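PDB 1EWQ: DNA mismatch repair protein MutS from Thermus aquaticus, which binds mismatched DNA, possibly carrying out the mismatch recognition step of DNA repair, and has a weak ATPase activity. Local coordinates for residues 247-252 with 292-297; 420-425 with 479-484; 618-623 with 652-657. All blocks are in the same frame, centred on the assembly; numbering follows the deposited sequence.

How the contacts relate
The three contacts follow one another in series along the chain, none nested in or crossing another. Contact 1 closes a loop of 39 residues, just over half of them helical, bringing the chain after strand 242-243 against the end of helix 282-293. Contact 2 spans 53 residues, among them a four-stranded antiparallel sheet, and pairs helix 406-433 with the beginning of helix 479-511. Contact 3 closes a beta-alpha-beta unit in the ATPase domain. Contacts 1 and 3 touch, their centres 11 Å apart, through probable backbone hydrogen bonds of Arg251 to Asp620 and Ile622 and the packing of Leu297 on Leu618 and Phe619. Contact 2 lies across the chain's centre, its own centre 74 Å from that of contact 1.

Contact 1 (247-252 with 292-297); sequences GAFMRL and LRHPLL. With EDO (1,2-ethanediol), chain G.
Met250 and Pro295 meet through backbone and side chain alike. The amide N of Met250 gives a nearly straight hydrogen bond to Pro295 O (2.8 Å, 177° at the hydrogen), the only one that joins the two segments directly. Met250, present as selenomethionine, crosses the proline at about a right angle, with CB 3.7 Å from Pro295 CB and SE against Pro295 CG. Leu252 reaches the same ring tip to tip, its CD1 3.6 Å from Pro295 CD. Two side chains therefore pack a buried pyrrolidine, which makes this the compact half.

Toward Phe249 the packing becomes more open to solvent. CB of His294 makes a CH-pi contact over one face of the Phe249 ring, 4.2 Å from its centroid. Leu296 runs alongside, CD2 standing 4.1 Å from Phe249 CE2 at the ring edge. Beyond this, Leu297 CD1 lies 3.4 Å from Ala248 O, and a water links that oxygen to Leu297 N.

Around the contact, His294 marks where the chain leaves helix 282-293. Arg172 of helix 163-173 hydrogen-bonds Met250 O, Leu296 packs on helix 299-314, and the backbone of Arg251 pairs with that of Asp620 and Ile622, along strand 621-625, the outermost strand of its sheet within this chain.

Contact 2 (420-425 with 479-484); sequences AYFLEL and PEMKEK
Two long antiparallel helices, 406-433 and 479-511, pack here through Tyr421 and Lys484 close to where a four-stranded antiparallel sheet is inserted between them. The axes of the short segments approach to 11.2 Å and make an angle of 163°. With CG anti to its backbone N (chi1 168°), Tyr421 reaches across, and Lys484 lays its aliphatic chain on one ring face. CG of Lys484 sits over the ring centre, 3.5 Å from the centroid of Tyr421, while Lys484 CE lies 3.7 Å from Tyr421 CD1. The hydroxyl ends 3.3 Å from Glu480 CB, buried by the contact and without a polar partner in the model. An alanine in place of Tyr421 would probably open a gap beneath Lys484 and leave its methylene chain free to turn.

Deeper in, CZ of Phe422 is 3.9 Å from CB of Lys484, and Met481, a selenomethionine, brings CE to the edge of that phenyl ring. Leu425 CD2 presses on Met481 CG at 3.4 Å, tighter than usual van der Waals contact. Phe422 also stacks with Tyr448, which lies between strands 439-443 and 449-453 and so joins helix 406-433 to the sheet.

Contact 3 (618-623 with 652-657); sequences LFDGIY and EATENS
This contact belongs to a beta-alpha-beta crossover in the P-loop ATPase domain: it joins the chain entering strand 621-625 to the turn that leads from helix 638-652 into the parallel neighbour 657-662. Its polar centre is Asp620, facing a type I turn from Thr654 to Ser657. The amide N of Asp620 donates to Asn656 O (3.0 Å), approaching from above the carbonyl plane. Asp620 CG sits in the crowded position between its backbone N and carbonyl carbon (chi1 69°), and Asp620 OD1 accepts the hydroxyl of Ser657 through its syn lone pair, OG standing 2.7 Å away. The same Ser657 OG receives the amide of Thr654 N at 2.8 Å, so one hydroxyl both braces the turn and grips the carboxylate.

Tyr623 carries the other half. Glu652 CG lies over one face of its ring, 3.6 Å from the centroid and offset toward the rim, in a CH-pi contact; the carboxylate plane is turned only 23° from that of the ring. Ser657 OG stands at the ring edge, 3.3 Å from Tyr623 CE1. The phenol OH gives its hydrogen to a water at 2.6 Å, which in turn donates to Asp620 OD2 and Glu652 O. A second water donates to the phenol oxygen and to Glu652 OE1. Gly621 matters here, since a CB at that position would clash with Tyr623 OH. Arg687 hydrogen-bonds Ala653 O just before the turn, and Phe619 meets Tyr690, at the start of strand 690-694, edge-to-face.

Both oxygens of Asp620 thus have hydrogen-bond donors, the serine hydroxyl on OD1 and a water on OD2, which would probably favour the ionised acid, although the nearby Asn656 O, 3.2 Å from Asp620 OD1, is likely to work against it.

Contact 1 (247-252 with 292-297)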
loop_
_atom_site.group_PDB
_atom_site.type_symbol
_atom_site.label_atom_id
_atom_site.label_comp_id
_atom_site.label_asym_id
_atom_site.label_seq_id
_atom_site.Cartn_x
_atom_site.Cartn_y
_atom_site.Cartn_z
ATOM N N GLY C 247 -34.993 -7.759 9.173
ATOM C CA GLY C 247 -35.698 -9.025 9.089
ATOM C C GLY C 247 -36.672 -9.053 7.924
ATOM O O GLY C 247 -37.171 -10.110 7.550
ATOM N N ALA C 248 -36.944 -7.890 7.344
ATOM C CA ALA C 248 -37.871 -7.802 6.226
ATOM C C ALA C 248 -37.182 -8.026 4.880
ATOM O O ALA C 248 -37.821 -7.974 3.837
ATOM C CB ALA C 248 -38.575 -6.442 6.240
ATOM N N PHE C 249 -35.877 -8.268 4.912
ATOM C CA PHE C 249 -35.121 -8.501 3.690
ATOM C C PHE C 249 -34.311 -9.784 3.802
ATOM O O PHE C 249 -34.275 -10.425 4.849
ATOM C CB PHE C 249 -34.162 -7.333 3.421
ATOM C CG PHE C 249 -34.832 -5.994 3.386
ATOM C CD1 PHE C 249 -34.895 -5.202 4.534
ATOM C CD2 PHE C 249 -35.411 -5.524 2.210
ATOM C CE1 PHE C 249 -35.526 -3.958 4.509
ATOM C CE2 PHE C 249 -36.041 -4.288 2.175
ATOM C CZ PHE C 249 -36.100 -3.500 3.328
HETATM N N MSE C 250 -33.661 -10.165 2.713
HETATM C CA MSE C 250 -32.833 -11.360 2.743
HETATM C C MSE C 250 -31.611 -11.102 3.614
HETATM O O MSE C 250 -30.946 -10.071 3.486
HETATM C CB MSE C 250 -32.359 -11.736 1.344
HETATM C CG MSE C 250 -31.455 -12.959 1.343
HETATM SE SE MSE C 250 -30.456 -13.159 -0.293
HETATM C CE MSE C 250 -31.784 -13.990 -1.366
ATOM N N ARG C 251 -31.318 -12.046 4.495
ATOM C CA ARG C 251 -30.160 -11.942 5.371
ATOM C C ARG C 251 -28.888 -12.287 4.583
ATOM O O ARG C 251 -28.834 -13.313 3.894
ATOM C CB ARG C 251 -30.299 -12.922 6.537
ATOM C CG ARG C 251 -31.521 -12.714 7.424
ATOM C CD ARG C 251 -31.313 -11.518 8.325
ATOM N NE ARG C 251 -32.355 -11.391 9.338
ATOM C CZ ARG C 251 -32.258 -10.611 10.414
ATOM N NH1 ARG C 251 -31.164 -9.883 10.629
ATOM N NH2 ARG C 251 -33.261 -10.566 11.279
ATOM N N LEU C 252 -27.872 -11.431 4.696
ATOM C CA LEU C 252 -26.582 -11.645 4.038
ATOM C C LEU C 252 -25.437 -11.410 5.033
ATOM O O LEU C 252 -24.819 -10.346 5.050
ATOM C CB LEU C 252 -26.415 -10.705 2.842
ATOM C CG LEU C 252 -27.323 -10.938 1.631
ATOM C CD1 LEU C 252 -27.090 -9.826 0.615
ATOM C CD2 LEU C 252 -27.043 -12.294 1.016
ATOM N N LEU C 292 -28.623 -4.696 -3.733
ATOM C CA LEU C 292 -27.796 -5.867 -3.464
ATOM C C LEU C 292 -27.568 -6.028 -1.953
ATOM O O LEU C 292 -27.513 -7.144 -1.449
ATOM C CB LEU C 292 -26.448 -5.748 -4.184
ATOM C CG LEU C 292 -26.415 -6.115 -5.672
ATOM C CD1 LEU C 292 -25.074 -5.698 -6.270
ATOM C CD2 LEU C 292 -26.626 -7.615 -5.848
ATOM N N ARG C 293 -27.439 -4.913 -1.237
ATOM C CA ARG C 293 -27.217 -4.963 0.213
ATOM C C ARG C 293 -28.394 -5.665 0.913
ATOM O O ARG C 293 -28.204 -6.441 1.847
ATOM C CB ARG C 293 -27.068 -3.539 0.791
ATOM C CG ARG C 293 -26.072 -3.422 1.933
ATOM C CD ARG C 293 -26.323 -2.208 2.832
ATOM N NE ARG C 293 -26.484 -0.947 2.108
ATOM C CZ ARG C 293 -25.593 -0.448 1.266
ATOM N NH1 ARG C 293 -24.470 -1.113 1.030
ATOM N NH2 ARG C 293 -25.813 0.723 0.683
ATOM N N HIS C 294 -29.609 -5.376 0.453
ATOM C CA HIS C 294 -30.821 -5.958 1.033
ATOM C C HIS C 294 -31.775 -6.511 -0.023
ATOM O O HIS C 294 -32.704 -5.820 -0.444
ATOM C CB HIS C 294 -31.566 -4.901 1.854
ATOM C CG HIS C 294 -30.801 -4.407 3.041
ATOM N ND1 HIS C 294 -30.855 -5.023 4.272
ATOM C CD2 HIS C 294 -29.939 -3.377 3.174
ATOM C CE1 HIS C 294 -30.056 -4.393 5.114
ATOM N NE2 HIS C 294 -29.488 -3.390 4.470
ATOM N N PRO C 295 -31.548 -7.756 -0.477
ATOM C CA PRO C 295 -32.436 -8.354 -1.484
ATOM C C PRO C 295 -33.831 -8.465 -0.871
ATOM O O PRO C 295 -33.965 -8.660 0.338
ATOM C CB PRO C 295 -31.815 -9.736 -1.739
ATOM C CG PRO C 295 -30.342 -9.524 -1.392
ATOM C CD PRO C 295 -30.406 -8.639 -0.168
ATOM N N LEU C 296 -34.862 -8.360 -1.703
ATOM C CA LEU C 296 -36.252 -8.428 -1.246
ATOM C C LEU C 296 -36.768 -9.853 -0.989
ATOM O O LEU C 296 -36.211 -10.832 -1.473
ATOM C CB LEU C 296 -37.169 -7.753 -2.282
ATOM C CG LEU C 296 -36.765 -6.380 -2.831
ATOM C CD1 LEU C 296 -37.816 -5.916 -3.838
ATOM C CD2 LEU C 296 -36.627 -5.364 -1.699
ATOM N N LEU C 297 -37.845 -9.947 -0.216
ATOM C CA LEU C 297 -38.476 -11.226 0.103
ATOM C C LEU C 297 -39.871 -11.268 -0.530
ATOM O O LEU C 297 -40.549 -12.290 -0.486
ATOM C CB LEU C 297 -38.639 -11.378 1.618
ATOM C CG LEU C 297 -37.408 -11.306 2.520
ATOM C CD1 LEU C 297 -37.843 -11.388 3.995
ATOM C CD2 LEU C 297 -36.470 -12.442 2.169
HETATM C C1 EDO G . -27.997 -10.189 7.583
HETATM O O1 EDO G . -27.899 -10.959 8.805
HETATM C C2 EDO G . -27.173 -8.935 7.690
HETATM O O2 EDO G . -26.395 -8.791 6.516
HETATM O O HOH W 1 -38.602 -7.707 1.049
#

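Contact 2 (420-425 with 479-484)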
loop_
_atom_site.group_PDB
_atom_site.type_symbol
_atom_site.label_atom_id
_atom_site.label_comp_id
_atom_site.label_asym_id
_atom_site.label_seq_id
_atom_site.Cartn_x
_atom_site.Cartn_y
_atom_site.Cartn_z
ATOM N N ALA C 420 -8.979 50.676 -22.674
ATOM C CA ALA C 420 -8.747 51.235 -24.001
ATOM C C ALA C 420 -7.891 52.493 -23.876
ATOM O O ALA C 420 -7.030 52.766 -24.716
ATOM C CB ALA C 420 -10.072 51.571 -24.668
ATOM N N TYR C 421 -8.142 53.252 -22.813
ATOM C CA TYR C 421 -7.409 54.478 -22.548
ATOM C C TYR C 421 -5.903 54.266 -22.653
ATOM O O TYR C 421 -5.208 55.024 -23.326
ATOM C CB TYR C 421 -7.731 54.990 -21.147
ATOM C CG TYR C 421 -6.801 56.094 -20.693
ATOM C CD1 TYR C 421 -7.048 57.422 -21.030
ATOM C CD2 TYR C 421 -5.661 55.804 -19.939
ATOM C CE1 TYR C 421 -6.187 58.435 -20.629
ATOM C CE2 TYR C 421 -4.793 56.809 -19.535
ATOM C CZ TYR C 421 -5.063 58.123 -19.883
ATOM O OH TYR C 421 -4.210 59.124 -19.490
ATOM N N PHE C 422 -5.399 53.238 -21.974
ATOM C CA PHE C 422 -3.968 52.968 -21.988
ATOM C C PHE C 422 -3.435 52.609 -23.365
ATOM O O PHE C 422 -2.317 52.992 -23.724
ATOM C CB PHE C 422 -3.624 51.872 -20.979
ATOM C CG PHE C 422 -3.836 52.285 -19.553
ATOM C CD1 PHE C 422 -4.940 51.832 -18.836
ATOM C CD2 PHE C 422 -2.949 53.161 -18.933
ATOM C CE1 PHE C 422 -5.156 52.249 -17.524
ATOM C CE2 PHE C 422 -3.158 53.584 -17.621
ATOM C CZ PHE C 422 -4.264 53.127 -16.917
ATOM N N LEU C 423 -4.235 51.888 -24.140
ATOM C CA LEU C 423 -3.828 51.499 -25.479
ATOM C C LEU C 423 -3.664 52.747 -26.335
ATOM O O LEU C 423 -2.732 52.851 -27.133
ATOM C CB LEU C 423 -4.876 50.578 -26.103
ATOM C CG LEU C 423 -4.463 49.869 -27.393
ATOM C CD1 LEU C 423 -3.265 48.972 -27.126
ATOM C CD2 LEU C 423 -5.632 49.048 -27.906
ATOM N N GLU C 424 -4.578 53.696 -26.163
ATOM C CA GLU C 424 -4.539 54.950 -26.905
ATOM C C GLU C 424 -3.365 55.797 -26.433
ATOM O O GLU C 424 -2.735 56.492 -27.225
ATOM C CB GLU C 424 -5.839 55.726 -26.699
ATOM C CG GLU C 424 -7.020 55.180 -27.486
ATOM C CD GLU C 424 -8.352 55.496 -26.832
ATOM O OE1 GLU C 424 -8.478 56.574 -26.202
ATOM O OE2 GLU C 424 -9.281 54.664 -26.954
ATOM N N LEU C 425 -3.077 55.738 -25.137
ATOM C CA LEU C 425 -1.977 56.503 -24.581
ATOM C C LEU C 425 -0.657 56.082 -25.230
ATOM O O LEU C 425 0.159 56.925 -25.591
ATOM C CB LEU C 425 -1.898 56.294 -23.068
ATOM C CG LEU C 425 -0.942 57.217 -22.316
ATOM C CD1 LEU C 425 -1.498 58.631 -22.361
ATOM C CD2 LEU C 425 -0.767 56.749 -20.873
ATOM N N PRO C 479 0.995 62.045 -14.885
ATOM C CA PRO C 479 -0.087 62.347 -13.939
ATOM C C PRO C 479 -1.469 61.807 -14.350
ATOM O O PRO C 479 -2.232 61.316 -13.510
ATOM C CB PRO C 479 -0.056 63.872 -13.871
ATOM C CG PRO C 479 1.413 64.174 -14.045
ATOM C CD PRO C 479 1.781 63.254 -15.193
ATOM N N GLU C 480 -1.785 61.906 -15.638
ATOM C CA GLU C 480 -3.066 61.438 -16.168
ATOM C C GLU C 480 -3.293 59.948 -15.923
ATOM O O GLU C 480 -4.424 59.506 -15.717
ATOM C CB GLU C 480 -3.129 61.707 -17.676
ATOM C CG GLU C 480 -4.083 62.818 -18.105
ATOM C CD GLU C 480 -5.545 62.388 -18.097
ATOM O OE1 GLU C 480 -6.112 62.186 -16.996
ATOM O OE2 GLU C 480 -6.126 62.246 -19.199
HETATM N N MSE C 481 -2.207 59.182 -15.954
HETATM C CA MSE C 481 -2.256 57.736 -15.767
HETATM C C MSE C 481 -2.618 57.295 -14.363
HETATM O O MSE C 481 -3.410 56.377 -14.179
HETATM C CB MSE C 481 -0.908 57.130 -16.126
HETATM C CG MSE C 481 -0.519 57.310 -17.564
HETATM SE SE MSE C 481 1.262 56.671 -17.793
HETATM C CE MSE C 481 0.960 54.789 -17.477
ATOM N N LYS C 482 -1.997 57.931 -13.379
ATOM C CA LYS C 482 -2.241 57.609 -11.985
ATOM C C LYS C 482 -3.744 57.625 -11.729
ATOM O O LYS C 482 -4.291 56.723 -11.090
ATOM C CB LYS C 482 -1.519 58.629 -11.098
ATOM C CG LYS C 482 -1.715 58.452 -9.600
ATOM C CD LYS C 482 -0.705 59.277 -8.781
ATOM C CE LYS C 482 -0.650 60.756 -9.189
ATOM N NZ LYS C 482 0.090 60.998 -10.475
ATOM N N GLU C 483 -4.407 58.650 -12.254
ATOM C CA GLU C 483 -5.849 58.798 -12.103
ATOM C C GLU C 483 -6.578 57.619 -12.726
ATOM O O GLU C 483 -7.385 56.956 -12.068
ATOM C CB GLU C 483 -6.317 60.082 -12.786
ATOM C CG GLU C 483 -7.828 60.250 -12.821
ATOM C CD GLU C 483 -8.269 61.222 -13.894
ATOM O OE1 GLU C 483 -7.793 62.378 -13.867
ATOM O OE2 GLU C 483 -9.084 60.829 -14.765
ATOM N N LYS C 484 -6.299 57.379 -14.004
ATOM C CA LYS C 484 -6.923 56.290 -14.745
ATOM C C LYS C 484 -6.671 54.926 -14.127
ATOM O O LYS C 484 -7.572 54.089 -14.075
ATOM C CB LYS C 484 -6.437 56.294 -16.193
ATOM C CG LYS C 484 -7.167 57.289 -17.066
ATOM C CD LYS C 484 -8.629 56.898 -17.190
ATOM C CE LYS C 484 -9.378 57.816 -18.135
ATOM N NZ LYS C 484 -10.772 57.330 -18.352
#

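Contact 3 (618-623 with 652-657)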
loop_
_atom_site.group_PDB
_atom_site.type_symbol
_atom_site.label_atom_id
_atom_site.label_comp_id
_atom_site.label_asym_id
_atom_site.label_seq_id
_atom_site.Cartn_x
_atom_site.Cartn_y
_atom_site.Cartn_z
ATOM N N LEU C 618 -38.208 -17.928 -2.726
ATOM C CA LEU C 618 -37.757 -16.687 -2.125
ATOM C C LEU C 618 -37.067 -17.034 -0.809
ATOM O O LEU C 618 -37.725 -17.307 0.197
ATOM C CB LEU C 618 -38.942 -15.760 -1.901
ATOM C CG LEU C 618 -39.583 -15.302 -3.208
ATOM C CD1 LEU C 618 -40.964 -14.702 -2.970
ATOM C CD2 LEU C 618 -38.643 -14.308 -3.867
ATOM N N PHE C 619 -35.736 -17.062 -0.830
ATOM C CA PHE C 619 -34.964 -17.392 0.362
ATOM C C PHE C 619 -34.968 -16.232 1.362
ATOM O O PHE C 619 -34.988 -15.068 0.971
ATOM C CB PHE C 619 -33.515 -17.740 -0.020
ATOM C CG PHE C 619 -33.398 -18.906 -0.968
ATOM C CD1 PHE C 619 -33.150 -18.699 -2.320
ATOM C CD2 PHE C 619 -33.533 -20.210 -0.510
ATOM C CE1 PHE C 619 -33.032 -19.783 -3.199
ATOM C CE2 PHE C 619 -33.417 -21.292 -1.387
ATOM C CZ PHE C 619 -33.166 -21.077 -2.728
ATOM N N ASP C 620 -34.950 -16.559 2.654
ATOM C CA ASP C 620 -34.940 -15.525 3.683
ATOM C C ASP C 620 -33.503 -15.138 4.030
ATOM O O ASP C 620 -33.258 -14.145 4.714
ATOM C CB ASP C 620 -35.708 -15.996 4.928
ATOM C CG ASP C 620 -35.014 -17.116 5.669
ATOM O OD1 ASP C 620 -34.057 -17.715 5.133
ATOM O OD2 ASP C 620 -35.442 -17.409 6.805
ATOM N N GLY C 621 -32.554 -15.914 3.513
ATOM C CA GLY C 621 -31.147 -15.647 3.763
ATOM C C GLY C 621 -30.231 -16.685 3.144
ATOM O O GLY C 621 -30.642 -17.818 2.881
ATOM N N ILE C 622 -28.994 -16.295 2.875
ATOM C CA ILE C 622 -28.017 -17.221 2.314
ATOM C C ILE C 622 -26.901 -17.347 3.338
ATOM O O ILE C 622 -26.289 -16.347 3.719
ATOM C CB ILE C 622 -27.438 -16.701 1.001
ATOM C CG1 ILE C 622 -28.545 -16.600 -0.051
ATOM C CG2 ILE C 622 -26.319 -17.617 0.538
ATOM C CD1 ILE C 622 -28.130 -15.860 -1.311
ATOM N N TYR C 623 -26.651 -18.574 3.790
ATOM C CA TYR C 623 -25.622 -18.828 4.795
ATOM C C TYR C 623 -24.539 -19.764 4.283
ATOM O O TYR C 623 -24.808 -20.915 3.946
ATOM C CB TYR C 623 -26.255 -19.417 6.060
ATOM C CG TYR C 623 -27.390 -18.579 6.600
ATOM C CD1 TYR C 623 -28.724 -18.954 6.404
ATOM C CD2 TYR C 623 -27.133 -17.386 7.277
ATOM C CE1 TYR C 623 -29.783 -18.158 6.873
ATOM C CE2 TYR C 623 -28.180 -16.581 7.745
ATOM C CZ TYR C 623 -29.500 -16.971 7.541
ATOM O OH TYR C 623 -30.519 -16.156 7.998
ATOM N N GLU C 652 -29.430 -19.514 12.942
ATOM C CA GLU C 652 -30.143 -18.532 12.135
ATOM C C GLU C 652 -30.900 -19.154 10.964
ATOM O O GLU C 652 -31.894 -18.595 10.516
ATOM C CB GLU C 652 -29.173 -17.448 11.638
ATOM C CG GLU C 652 -28.092 -17.905 10.648
ATOM C CD GLU C 652 -26.929 -16.900 10.516
ATOM O OE1 GLU C 652 -27.062 -15.743 10.985
ATOM O OE2 GLU C 652 -25.882 -17.271 9.936
ATOM N N ALA C 653 -30.449 -20.317 10.494
ATOM C CA ALA C 653 -31.073 -21.004 9.357
ATOM C C ALA C 653 -32.518 -21.437 9.568
ATOM O O ALA C 653 -32.875 -22.005 10.600
ATOM C CB ALA C 653 -30.246 -22.207 8.961
ATOM N N THR C 654 -33.329 -21.212 8.542
ATOM C CA THR C 654 -34.745 -21.532 8.564
ATOM C C THR C 654 -35.107 -22.472 7.403
ATOM O O THR C 654 -34.245 -22.811 6.594
ATOM C CB THR C 654 -35.531 -20.205 8.473
ATOM O OG1 THR C 654 -36.345 -20.059 9.634
ATOM C CG2 THR C 654 -36.367 -20.129 7.212
ATOM N N GLU C 655 -36.367 -22.908 7.330
ATOM C CA GLU C 655 -36.807 -23.789 6.247
ATOM C C GLU C 655 -36.763 -23.059 4.907
ATOM O O GLU C 655 -36.891 -23.675 3.848
ATOM C CB GLU C 655 -38.238 -24.273 6.485
ATOM C CG GLU C 655 -39.231 -23.129 6.722
ATOM C CD GLU C 655 -40.673 -23.593 6.792
ATOM O OE1 GLU C 655 -41.500 -22.841 7.350
ATOM O OE2 GLU C 655 -40.981 -24.693 6.281
ATOM N N ASN C 656 -36.598 -21.743 4.956
ATOM C CA ASN C 656 -36.538 -20.949 3.738
ATOM C C ASN C 656 -35.125 -20.446 3.486
ATOM O O ASN C 656 -34.906 -19.530 2.693
ATOM C CB ASN C 656 -37.512 -19.772 3.837
ATOM C CG ASN C 656 -38.946 -20.237 3.991
ATOM O OD1 ASN C 656 -39.390 -21.144 3.282
ATOM N ND2 ASN C 656 -39.677 -19.628 4.915
ATOM N N SER C 657 -34.159 -21.054 4.162
ATOM C CA SER C 657 -32.782 -20.628 3.988
ATOM C C SER C 657 -32.017 -21.461 2.989
ATOM O O SER C 657 -32.332 -22.628 2.761
ATOM C CB SER C 657 -32.043 -20.643 5.325
ATOM O OG SER C 657 -32.656 -19.748 6.229
HETATM O O HOH W 2 -32.998 -16.889 8.282
HETATM O O HOH W 3 -29.160 -14.427 9.861
#